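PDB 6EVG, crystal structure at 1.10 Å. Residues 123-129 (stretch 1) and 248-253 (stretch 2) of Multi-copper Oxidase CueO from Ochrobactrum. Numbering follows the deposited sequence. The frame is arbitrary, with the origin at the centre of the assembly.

Stretch 1 123-129: QPASFNW
Stretch 2, residues 248-253: SDGGFI

No direct hydrogen bond joins these two stretches; two waters do the pairing. Water 1 donates to Ala 125 O (2.8 Å) and accepts from Phe 252 N (2.9 Å), while water 2 donates to Ser 248 O (2.8 Å) and accepts from Phe 127 N (2.9 Å). The direction from Pro 124 CA to Asn 128 CA lies 142° from that of Asp 249 CA to Phe 252 CA, with Ser 126 CA 4.4 Å from Gly 251 CA and Phe 127 CA 6.4 Å from Asp 249 CA.

Stretch 2 opens with a type I turn, Ser 248 to Gly 251, closed by Gly 251 N to Ser 248 O (3.0 Å) and Ser 248 N to Gly 251 O (3.1 Å); strand runs from Gly 251 through Ile 253. Asp 249 sits at -49/-47, Gly 250 at -97/9. Gly 251, at 117/-162, must be glycine: a CB would jam against the preceding carbonyl and lie 2.8 Å from Ala 125 O, which instead rests 3.4 Å from Gly 251 CA. The rule read here is glycine where the backbones come closest, with water bridging their polar groups.

In stretch 1, strand from Ser 126 through Trp 129, Ser 126 (-169/160, chi1 p) directs CB toward the turn, 3.7 Å from Asp 249 O. Ser 126 OG donates to Pro 124 O (2.9 Å) and accepts from Asn 128 ND2 (2.9 Å), tying stretch 1 to itself. Asn 128 (chi1 m) leaves OD1 3.3 Å from Asp 249 O, two acceptors not bonded to each other; OD1 is satisfied elsewhere in the structure. Phe 252 (chi1 m, chi2 -59°) brings CE2 obliquely to 4.1 Å from Ala 125 CB, the sole apolar side-chain contact.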

# COMPACT_ATOMS: atom_id res chain seq x y z
N GLN A 123 -3.49 15.94 -8.77
CA GLN A 123 -2.99 14.64 -9.21
C GLN A 123 -4.14 13.83 -9.78
O GLN A 123 -5.31 14.11 -9.48
CB GLN A 123 -2.30 13.88 -8.08
CG GLN A 123 -3.26 13.43 -6.98
CD GLN A 123 -2.49 12.83 -5.85
OE1 GLN A 123 -2.05 13.51 -4.92
NE2 GLN A 123 -2.23 11.51 -5.95
N PRO A 124 -3.86 12.72 -10.48
CA PRO A 124 -4.94 11.85 -10.94
C PRO A 124 -5.71 11.23 -9.82
O PRO A 124 -5.16 10.84 -8.80
CB PRO A 124 -4.20 10.80 -11.78
CG PRO A 124 -2.93 11.47 -12.27
CD PRO A 124 -2.55 12.36 -11.07
N ALA A 125 -7.02 11.08 -10.05
CA ALA A 125 -7.90 10.39 -9.12
C ALA A 125 -7.34 8.99 -8.82
O ALA A 125 -6.94 8.27 -9.73
CB ALA A 125 -9.29 10.29 -9.73
N SER A 126 -7.32 8.63 -7.54
CA SER A 126 -6.57 7.44 -7.11
C SER A 126 -6.91 7.08 -5.70
O SER A 126 -7.42 7.88 -4.89
CB SER A 126 -5.07 7.71 -7.26
OG SER A 126 -4.69 8.96 -6.67
N PHE A 127 -6.61 5.83 -5.38
CA PHE A 127 -6.77 5.20 -4.05
C PHE A 127 -5.39 5.04 -3.43
O PHE A 127 -4.62 4.20 -3.86
CB PHE A 127 -7.50 3.86 -4.21
CG PHE A 127 -7.65 3.06 -2.95
CD1 PHE A 127 -8.21 3.58 -1.80
CD2 PHE A 127 -7.28 1.74 -2.89
CE1 PHE A 127 -8.38 2.81 -0.67
CE2 PHE A 127 -7.42 0.97 -1.75
CZ PHE A 127 -8.00 1.50 -0.65
N ASN A 128 -5.14 5.89 -2.44
CA ASN A 128 -3.84 6.02 -1.75
C ASN A 128 -3.99 5.64 -0.31
O ASN A 128 -5.09 5.28 0.16
CB ASN A 128 -3.29 7.42 -1.98
CG ASN A 128 -3.34 7.77 -3.46
OD1 ASN A 128 -2.67 7.11 -4.26
ND2 ASN A 128 -4.10 8.78 -3.80
N TRP A 129 -2.91 5.75 0.47
CA TRP A 129 -2.97 5.38 1.88
C TRP A 129 -1.86 6.08 2.64
O TRP A 129 -1.08 6.82 2.07
CB TRP A 129 -2.99 3.86 2.09
CG TRP A 129 -1.72 3.14 1.76
CD1 TRP A 129 -1.05 3.07 0.57
CD2 TRP A 129 -1.04 2.25 2.64
NE1 TRP A 129 0.01 2.20 0.69
CE2 TRP A 129 0.04 1.70 1.96
CE3 TRP A 129 -1.25 1.87 3.98
CZ2 TRP A 129 0.90 0.76 2.56
CZ3 TRP A 129 -0.43 0.96 4.58
CH2 TRP A 129 0.66 0.39 3.85
N SER A 248 -4.87 0.98 -10.53
CA SER A 248 -3.88 0.61 -9.51
C SER A 248 -3.42 1.89 -8.79
O SER A 248 -4.17 2.87 -8.76
CB SER A 248 -2.74 -0.25 -10.09
OG SER A 248 -1.91 -0.79 -9.05
N ASP A 249 -2.23 1.85 -8.22
CA ASP A 249 -1.77 2.87 -7.24
C ASP A 249 -2.01 4.29 -7.74
O ASP A 249 -2.41 5.17 -6.96
CB ASP A 249 -0.25 2.71 -7.04
CG ASP A 249 0.24 1.31 -6.86
OD1 ASP A 249 -0.47 0.43 -6.33
OD2 ASP A 249 1.42 1.08 -7.30
N GLY A 250 -1.65 4.56 -9.00
CA GLY A 250 -1.65 5.86 -9.57
C GLY A 250 -2.87 6.21 -10.38
O GLY A 250 -2.86 7.25 -11.07
N GLY A 251 -3.90 5.37 -10.33
CA GLY A 251 -5.17 5.69 -10.94
C GLY A 251 -5.60 4.76 -12.06
O GLY A 251 -5.16 3.59 -12.15
N PHE A 252 -6.52 5.26 -12.85
CA PHE A 252 -7.26 4.41 -13.80
C PHE A 252 -6.38 3.95 -14.92
O PHE A 252 -5.44 4.62 -15.38
CB PHE A 252 -8.48 5.16 -14.31
CG PHE A 252 -9.47 5.52 -13.27
CD1 PHE A 252 -10.08 4.54 -12.48
CD2 PHE A 252 -9.77 6.88 -12.97
CE1 PHE A 252 -10.96 4.86 -11.50
CE2 PHE A 252 -10.67 7.18 -11.95
CZ PHE A 252 -11.27 6.18 -11.21
N ILE A 253 -6.78 2.78 -15.45
CA ILE A 253 -6.23 2.27 -16.72
C ILE A 253 -7.24 2.47 -17.82
O ILE A 253 -8.45 2.35 -17.60
CB ILE A 253 -5.72 0.88 -16.67
CG1 ILE A 253 -6.77 -0.06 -16.17
CG2 ILE A 253 -4.42 0.81 -15.91
CD1 ILE A 253 -6.45 -1.55 -16.45
O HOH W 1 -6.64 8.17 -12.50
O HOH W 2 -6.43 4.20 -7.72